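Local atomic coordinates of diguanylate cyclase (Vibrio cholerae serotype O1, PDB entry 6EIB), a protein that catalyses the condensation of two GTP molecules into cyclic di-GMP through its GGEEF (GGDEF-family) domain, using magnesium, and takes part in biofilm formation. Residues 36-41 against 56-60; 63-68 against 100-105; 121-127 against 139-144. All blocks are in the same frame, centred on the assembly; numbering follows the deposited sequence.

Interaction 1: residues 36-41 against 56-60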
# COMPACT_ATOMS: atom_id res chain seq x y z
N ILE A 36 -2.99 -0.45 -0.79
CA ILE A 36 -2.90 -1.86 -1.19
C ILE A 36 -3.99 -2.62 -0.51
O ILE A 36 -4.26 -2.37 0.65
CB ILE A 36 -1.52 -2.46 -0.82
CG1 ILE A 36 -0.46 -1.90 -1.77
CG2 ILE A 36 -1.55 -4.00 -0.94
CD1 ILE A 36 0.97 -2.26 -1.36
N ASP A 37 -4.66 -3.51 -1.25
CA ASP A 37 -5.64 -4.38 -0.62
C ASP A 37 -5.35 -5.80 -1.11
O ASP A 37 -5.21 -6.05 -2.29
CB ASP A 37 -7.07 -3.95 -0.95
CG ASP A 37 -8.10 -4.62 -0.05
OD1 ASP A 37 -8.13 -4.31 1.17
OD2 ASP A 37 -8.93 -5.40 -0.55
N ILE A 38 -5.26 -6.71 -0.16
CA ILE A 38 -5.04 -8.11 -0.46
C ILE A 38 -6.31 -8.73 -1.03
O ILE A 38 -7.40 -8.57 -0.44
CB ILE A 38 -4.59 -8.86 0.78
CG1 ILE A 38 -3.26 -8.25 1.29
CG2 ILE A 38 -4.47 -10.37 0.47
CD1 ILE A 38 -2.82 -8.78 2.65
N ASP A 39 -6.18 -9.43 -2.15
CA ASP A 39 -7.34 -10.06 -2.81
C ASP A 39 -7.76 -11.30 -2.07
O ASP A 39 -6.90 -12.09 -1.68
CB ASP A 39 -7.04 -10.42 -4.27
CG ASP A 39 -6.85 -9.19 -5.17
OD1 ASP A 39 -7.79 -8.37 -5.21
OD2 ASP A 39 -5.76 -9.05 -5.82
N ASN A 40 -9.06 -11.48 -1.87
CA ASN A 40 -9.60 -12.68 -1.23
C ASN A 40 -9.00 -13.06 0.11
O ASN A 40 -8.81 -14.25 0.39
CB ASN A 40 -9.46 -13.89 -2.17
CG ASN A 40 -10.15 -13.67 -3.48
OD1 ASN A 40 -9.54 -13.77 -4.54
ND2 ASN A 40 -11.44 -13.37 -3.42
N PHE A 41 -8.72 -12.05 0.93
CA PHE A 41 -8.08 -12.28 2.21
C PHE A 41 -9.03 -12.99 3.14
O PHE A 41 -8.60 -13.82 3.96
CB PHE A 41 -7.61 -10.95 2.84
CG PHE A 41 -6.70 -11.13 4.02
CD1 PHE A 41 -5.42 -11.68 3.84
CD2 PHE A 41 -7.10 -10.77 5.30
CE1 PHE A 41 -4.57 -11.87 4.93
CE2 PHE A 41 -6.25 -10.94 6.40
CZ PHE A 41 -4.98 -11.50 6.21
N VAL A 56 0.53 -14.06 6.20
CA VAL A 56 0.45 -13.36 4.92
C VAL A 56 0.67 -11.87 5.12
O VAL A 56 1.45 -11.24 4.40
CB VAL A 56 -0.92 -13.56 4.24
CG1 VAL A 56 -0.94 -12.78 2.91
CG2 VAL A 56 -1.21 -15.04 4.02
N LEU A 57 -0.03 -11.31 6.11
CA LEU A 57 0.10 -9.90 6.44
C LEU A 57 1.56 -9.60 6.80
O LEU A 57 2.15 -8.62 6.35
CB LEU A 57 -0.80 -9.53 7.61
CG LEU A 57 -2.32 -9.68 7.44
CD1 LEU A 57 -3.04 -9.50 8.75
CD2 LEU A 57 -2.81 -8.70 6.42
N CYS A 58 2.16 -10.49 7.59
CA CYS A 58 3.53 -10.30 8.01
C CYS A 58 4.53 -10.33 6.86
O CYS A 58 5.41 -9.47 6.79
CB CYS A 58 3.92 -11.36 9.04
SG CYS A 58 3.25 -10.98 10.65
N PHE A 59 4.37 -11.30 5.96
CA PHE A 59 5.18 -11.39 4.76
C PHE A 59 5.03 -10.14 3.90
O PHE A 59 6.01 -9.66 3.33
CB PHE A 59 4.80 -12.63 3.93
CG PHE A 59 5.53 -12.70 2.62
CD1 PHE A 59 6.80 -13.25 2.56
CD2 PHE A 59 4.97 -12.17 1.47
CE1 PHE A 59 7.49 -13.30 1.35
CE2 PHE A 59 5.66 -12.21 0.26
CZ PHE A 59 6.92 -12.76 0.21
N LEU A 60 3.81 -9.61 3.79
CA LEU A 60 3.58 -8.42 2.97
C LEU A 60 4.32 -7.22 3.56
O LEU A 60 4.94 -6.42 2.82
CB LEU A 60 2.09 -8.09 2.86
CG LEU A 60 1.77 -6.87 2.00
CD1 LEU A 60 2.34 -6.99 0.60
CD2 LEU A 60 0.23 -6.58 1.93

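Interaction 2: residues 63-68 against 100-105. With ACT (acetate ion), chain P; SO4 (sulfate ion), chain F.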
# COMPACT_ATOMS: atom_id res chain seq x y z
N LEU A 63 7.85 -7.63 2.88
CA LEU A 63 8.02 -7.33 1.47
C LEU A 63 8.15 -5.84 1.18
O LEU A 63 8.99 -5.45 0.35
CB LEU A 63 6.82 -7.89 0.67
CG LEU A 63 6.93 -7.92 -0.85
CD1 LEU A 63 8.24 -8.64 -1.30
CD2 LEU A 63 5.68 -8.59 -1.47
N PHE A 64 7.38 -5.00 1.90
CA PHE A 64 7.48 -3.56 1.71
C PHE A 64 8.91 -3.09 1.95
O PHE A 64 9.47 -2.33 1.15
CB PHE A 64 6.54 -2.80 2.65
CG PHE A 64 5.08 -3.06 2.42
CD1 PHE A 64 4.62 -3.51 1.19
CD2 PHE A 64 4.16 -2.78 3.42
CE1 PHE A 64 3.26 -3.72 0.98
CE2 PHE A 64 2.80 -2.98 3.23
CZ PHE A 64 2.35 -3.45 2.00
N GLN A 65 9.49 -3.54 3.06
CA GLN A 65 10.87 -3.21 3.42
C GLN A 65 11.90 -3.63 2.38
O GLN A 65 12.81 -2.87 2.06
CB GLN A 65 11.24 -3.87 4.75
CG GLN A 65 10.61 -3.29 6.00
CD GLN A 65 11.03 -4.06 7.26
OE1 GLN A 65 10.21 -4.75 7.87
NE2 GLN A 65 12.32 -3.98 7.60
N SER A 66 11.77 -4.86 1.90
CA SER A 66 12.70 -5.45 0.94
C SER A 66 12.70 -4.70 -0.39
O SER A 66 13.76 -4.44 -0.98
CB SER A 66 12.35 -6.92 0.71
OG SER A 66 13.06 -7.44 -0.40
N VAL A 67 11.50 -4.40 -0.86
CA VAL A 67 11.31 -3.73 -2.13
C VAL A 67 11.59 -2.22 -2.06
O VAL A 67 12.16 -1.65 -2.97
CB VAL A 67 9.88 -3.97 -2.67
CG1 VAL A 67 9.61 -3.08 -3.87
CG2 VAL A 67 9.69 -5.45 -3.01
N ILE A 68 11.15 -1.58 -0.98
CA ILE A 68 11.39 -0.15 -0.83
C ILE A 68 12.53 0.07 0.16
O ILE A 68 12.32 0.18 1.37
CB ILE A 68 10.13 0.59 -0.32
CG1 ILE A 68 8.89 0.15 -1.11
CG2 ILE A 68 10.34 2.08 -0.35
CD1 ILE A 68 7.60 0.68 -0.52
N GLN A 100 6.17 -3.77 -8.35
CA GLN A 100 7.13 -4.76 -7.86
C GLN A 100 6.57 -5.49 -6.63
O GLN A 100 6.73 -6.70 -6.49
CB GLN A 100 8.47 -4.09 -7.51
CG GLN A 100 9.25 -3.59 -8.72
CD GLN A 100 10.60 -3.03 -8.33
OE1 GLN A 100 10.75 -2.44 -7.26
NE2 GLN A 100 11.59 -3.21 -9.20
N ILE A 101 5.94 -4.74 -5.72
CA ILE A 101 5.32 -5.38 -4.58
C ILE A 101 4.21 -6.34 -5.04
O ILE A 101 4.12 -7.46 -4.52
CB ILE A 101 4.73 -4.32 -3.61
CG1 ILE A 101 5.84 -3.49 -2.97
CG2 ILE A 101 3.83 -4.96 -2.50
CD1 ILE A 101 5.35 -2.16 -2.47
N ARG A 102 3.36 -5.90 -5.98
CA ARG A 102 2.26 -6.73 -6.50
C ARG A 102 2.81 -8.03 -7.06
O ARG A 102 2.29 -9.12 -6.79
CB ARG A 102 1.48 -5.98 -7.59
CG ARG A 102 0.32 -6.78 -8.18
CD ARG A 102 -0.27 -6.19 -9.46
NE ARG A 102 0.72 -5.97 -10.52
CZ ARG A 102 1.30 -6.94 -11.22
NH1 ARG A 102 1.02 -8.22 -10.97
NH2 ARG A 102 2.17 -6.62 -12.16
N GLN A 103 3.86 -7.90 -7.87
CA GLN A 103 4.46 -9.05 -8.55
C GLN A 103 5.13 -10.01 -7.62
O GLN A 103 4.97 -11.22 -7.76
CB GLN A 103 5.47 -8.59 -9.58
CG GLN A 103 4.86 -8.14 -10.88
CD GLN A 103 5.84 -7.32 -11.70
OE1 GLN A 103 6.80 -6.75 -11.15
NE2 GLN A 103 5.67 -7.32 -13.02
N ARG A 104 5.93 -9.50 -6.69
CA ARG A 104 6.62 -10.41 -5.77
C ARG A 104 5.67 -11.08 -4.79
O ARG A 104 5.90 -12.22 -4.36
CB ARG A 104 7.76 -9.68 -5.04
CG ARG A 104 8.95 -9.46 -5.96
CD ARG A 104 10.22 -9.15 -5.19
NE ARG A 104 10.50 -10.16 -4.17
CZ ARG A 104 11.31 -9.92 -3.14
NH1 ARG A 104 11.88 -8.73 -3.03
NH2 ARG A 104 11.51 -10.84 -2.21
N PHE A 105 4.58 -10.40 -4.45
CA PHE A 105 3.59 -11.03 -3.62
C PHE A 105 2.93 -12.18 -4.38
O PHE A 105 2.74 -13.28 -3.84
CB PHE A 105 2.57 -9.97 -3.18
CG PHE A 105 1.61 -10.45 -2.12
CD1 PHE A 105 2.03 -10.62 -0.81
CD2 PHE A 105 0.28 -10.66 -2.44
CE1 PHE A 105 1.13 -11.02 0.17
CE2 PHE A 105 -0.64 -11.06 -1.45
CZ PHE A 105 -0.21 -11.25 -0.16
C ACT P . 2.99 -9.81 -14.07
O ACT P . 2.24 -10.41 -14.88
OXT ACT P . 2.92 -8.57 -14.08
CH3 ACT P . 3.93 -10.55 -13.16
S SO4 F . 10.54 -14.48 -1.78
O1 SO4 F . 10.39 -15.30 -0.58
O2 SO4 F . 11.66 -14.94 -2.58
O3 SO4 F . 9.38 -14.58 -2.66
O4 SO4 F . 10.76 -13.11 -1.32

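Interaction 3: residues 121-127 against 139-144. With SO4 (sulfate ion), chain E; SO4 (sulfate ion), chain G.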
# COMPACT_ATOMS: atom_id res chain seq x y z
N ALA A 121 -3.34 -2.44 -6.09
CA ALA A 121 -2.76 -1.24 -5.51
C ALA A 121 -3.25 -0.04 -6.28
O ALA A 121 -3.46 -0.12 -7.50
CB ALA A 121 -1.18 -1.30 -5.53
N GLY A 122 -3.45 1.06 -5.57
CA GLY A 122 -3.76 2.31 -6.24
C GLY A 122 -2.68 3.30 -5.80
O GLY A 122 -2.25 3.26 -4.63
N VAL A 123 -2.28 4.19 -6.69
CA VAL A 123 -1.19 5.14 -6.40
C VAL A 123 -1.53 6.60 -6.70
O VAL A 123 -2.11 6.92 -7.74
CB VAL A 123 0.05 4.80 -7.23
CG1 VAL A 123 1.23 5.66 -6.80
CG2 VAL A 123 0.37 3.31 -7.12
N SER A 124 -1.17 7.51 -5.80
CA SER A 124 -1.30 8.89 -6.15
C SER A 124 -0.21 9.63 -5.42
O SER A 124 0.66 9.03 -4.79
CB SER A 124 -2.69 9.46 -5.76
OG SER A 124 -2.93 10.72 -6.40
N SER A 125 -0.29 10.95 -5.49
CA SER A 125 0.68 11.77 -4.79
C SER A 125 0.12 13.16 -4.49
O SER A 125 -0.91 13.56 -5.02
CB SER A 125 1.96 11.88 -5.60
OG SER A 125 1.74 12.63 -6.77
N LEU A 126 0.85 13.93 -3.67
CA LEU A 126 0.41 15.29 -3.32
C LEU A 126 0.21 16.12 -4.59
O LEU A 126 1.06 16.11 -5.48
CB LEU A 126 1.46 15.96 -2.42
CG LEU A 126 1.32 17.44 -2.03
CD1 LEU A 126 0.20 17.62 -1.08
CD2 LEU A 126 2.64 17.99 -1.47
N HIS A 127 -0.94 16.80 -4.68
CA HIS A 127 -1.21 17.76 -5.77
C HIS A 127 -1.27 19.19 -5.16
O HIS A 127 -1.51 19.36 -3.96
CB HIS A 127 -2.53 17.46 -6.50
CG HIS A 127 -2.52 16.19 -7.30
ND1 HIS A 127 -3.58 15.82 -8.10
CD2 HIS A 127 -1.60 15.20 -7.40
CE1 HIS A 127 -3.30 14.67 -8.69
NE2 HIS A 127 -2.11 14.26 -8.28
N ARG A 139 -7.56 9.84 -3.66
CA ARG A 139 -7.10 9.51 -5.02
C ARG A 139 -6.45 8.12 -5.07
O ARG A 139 -6.69 7.37 -6.01
CB ARG A 139 -6.15 10.58 -5.55
CG ARG A 139 -6.82 11.94 -5.87
CD ARG A 139 -5.88 12.84 -6.57
NE ARG A 139 -4.71 13.09 -5.74
CZ ARG A 139 -4.54 14.20 -5.00
NH1 ARG A 139 -5.47 15.15 -5.03
NH2 ARG A 139 -3.45 14.36 -4.27
N SER A 140 -5.63 7.76 -4.08
CA SER A 140 -5.04 6.42 -4.13
C SER A 140 -6.12 5.38 -3.88
O SER A 140 -6.09 4.32 -4.48
CB SER A 140 -3.86 6.25 -3.15
OG SER A 140 -4.23 6.34 -1.79
N ASP A 141 -7.07 5.69 -3.00
CA ASP A 141 -8.16 4.76 -2.73
C ASP A 141 -8.99 4.56 -3.99
O ASP A 141 -9.41 3.42 -4.30
CB ASP A 141 -9.01 5.28 -1.55
CG ASP A 141 -10.04 4.24 -1.03
OD1 ASP A 141 -9.75 3.02 -1.08
OD2 ASP A 141 -11.14 4.65 -0.58
N GLN A 142 -9.23 5.63 -4.74
CA GLN A 142 -10.05 5.50 -5.95
C GLN A 142 -9.35 4.73 -7.06
O GLN A 142 -9.96 3.94 -7.79
CB GLN A 142 -10.44 6.89 -6.50
CG GLN A 142 -11.51 6.82 -7.56
CD GLN A 142 -11.70 8.12 -8.30
OE1 GLN A 142 -11.25 8.26 -9.44
NE2 GLN A 142 -12.36 9.09 -7.65
N ALA A 143 -8.04 4.93 -7.16
CA ALA A 143 -7.20 4.20 -8.09
C ALA A 143 -7.15 2.75 -7.70
O ALA A 143 -7.08 1.89 -8.56
CB ALA A 143 -5.72 4.83 -8.15
N LEU A 144 -7.15 2.46 -6.40
CA LEU A 144 -7.20 1.08 -5.96
C LEU A 144 -8.49 0.39 -6.43
O LEU A 144 -8.47 -0.68 -7.05
CB LEU A 144 -7.08 1.03 -4.43
CG LEU A 144 -7.40 -0.29 -3.70
CD1 LEU A 144 -6.48 -1.47 -4.12
CD2 LEU A 144 -7.23 -0.08 -2.18
S SO4 E . 4.85 14.18 -8.50
O1 SO4 E . 4.10 13.78 -7.32
O2 SO4 E . 5.63 13.05 -8.97
O3 SO4 E . 3.95 14.62 -9.56
O4 SO4 E . 5.80 15.26 -8.15
S SO4 G . -12.90 12.94 -9.35
O1 SO4 G . -12.20 11.92 -8.59
O2 SO4 G . -12.97 12.52 -10.75
O3 SO4 G . -14.27 13.07 -8.84
O4 SO4 G . -12.18 14.20 -9.23

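Interaction 1: residues 36-41 against 56-60
Phe41 lays the outer end of its ring against Leu57, with CZ 3.4 Å from Leu57 CG and the CD2 methyl of the same leucine nearly as close. The two side chains cross at about a right angle. Val56 meets the ring differently: its CB lies at the ring edge, near the plane, 4.1 Å from Phe41 CE1. With CG anti to the backbone N (chi1 -168°), the ring reaches out from the first turn of its own helix to helix 50-67.

Ile38 fills the next place along. Its CD1 lies 3.8 Å from Leu57 CD2, and the two side chains again cross at about a right angle, whereas Leu60 comes at it tip to tip, with CD2 also 3.8 Å from Ile38 CD1. Further back on the strand, Ile36 touches more lightly, through CG2, 4.2 Å from Leu60 CD2. No hydrogen bond joins the segments, and every residue that touches is buried.

The alternation of the strand divides its work: Ile36 and Ile38 face the helix, while Asp37 between them points away. Asp37 and Ile38 are probable magnesium ligands, as in related cyclases, so this strand end probably serves both the core and the metal site.

Strand 31-38 runs between strands 81-87 and 119-125, and Phe82 of strand 81-87, Leu119 of strand 119-125 and Phe105 of helix 91-107 all pack on Leu60 of helix 50-67.

Interaction 2: residues 63-68 against 100-105
Ile101 points its branches in different directions between the side chains of helix 50-67. Its CG2 methyl comes to the edge of the Phe64 ring, near the ring plane, 3.7 Å from CE1, and the two side chains cross at about a right angle. CG1 instead lies against Val67, 3.9 Å from its CG1 methyl. The first torsion makes this split, setting CG1 beside the backbone N (chi1 -67°) and CG2 anti to it. CD1, at the end of the extended chain, meets both Ile68 CD1 and the Phe64 ring.

Leu63 divides its two methyls between backbone and guanidinium. CD2 rests on the helix backbone, 3.6 Å from Ile101 O, and also reaches CB of Phe105. CD1 is set over the centre of one face of the Arg104 guanidinium, 3.8 Å from CZ.

These contacts join helices 50-67 and 91-107, whose short segments cross at 122° on the same side of the central sheet of the GGDEF domain, a fold related to that of the nucleotidyl cyclases. Within the two segments the CA atoms of Val67 and Ile101 come nearest, and Phe64, Ile68 and Ile101 all reach Ile84 of strand 81-87.

Toward solvent the contact turns polar. A bend at chi3 swings the Arg104 guanidinium across the crossing, where NH1 donates a hydrogen bond of 3.2 Å to Ser66 OG, which lies 16° out of the guanidinium plane. NH2 is turned to a sulfate, probably from the crystallisation liquor, and donates to its O4 at 2.6 Å; His108 holds the same ion. Gln100 stays at the margin, its OE1 beside the CG1 methyl of Val67.

Interaction 3: residues 121-127 against 139-144
Arg139 leaves helix 133-148 toward the end of strand 119-125, and its CB at once meets Ser124, 3.3 Å from OG. CG keeps the direction, and CD touches both Ser124 OG and CE1 of His127. A turn at chi3 (-60°) then lays the guanidinium over the histidine. NE donates to Ser124 OG at 3.0 Å, with the oxygen almost in the guanidinium plane. CZ sits above the His127 ring, 3.6 Å from ND1; the two flat groups are nearly parallel, 4° apart, with centres separated by 3.7 Å. NH2 donates to Ser125 O at 2.8 Å from above the carbonyl plane, on a bond bent to 133°, and also forms a salt bridge with Asp130. Stack and bonds together fix the rotation of the group.

Earlier in the strand, Gly122 lets the helix settle almost onto the sheet. Its CA makes a CA-H...O contact with Ser140 O and, with no side chain on Gly122, the helix backbone comes as close as 3.4 Å, from Leu144 N to Gly122 CA. The Ala143 methyl packs on this glycine as well, 3.7 Å from Gly122 CA.

Helix 133-148 is the crossover of a beta-alpha-beta unit linking strand 119-125 to its parallel neighbour 154-157. Ser140 hydrogen-bonds Ser35 of strand 31-38, while Val123, turned away from helix 133-148, packs on helix 91-107.

Together the three contacts build up the two sides of one sheet. Interactions 1 and 2 follow each other along helix 50-67, their centres 12 Å apart, and fuse into one apolar layer where Val56 CG1 meets Phe105 CZ at 3.5 Å and Ile36 CD1 meets Phe64 CE1 at 3.6 Å. Interaction 3 lies across the chain's centre from both, about 18 Å away centre to centre. It reaches interaction 1 through Ile36 CG1 and Ala121 CB, 3.9 Å apart on adjacent strands. Near the probable magnesium site, the side chains of Leu144 and Asp37 are about 4 Å apart, as are those of Phe41 and Glu80, the predicted proton acceptor.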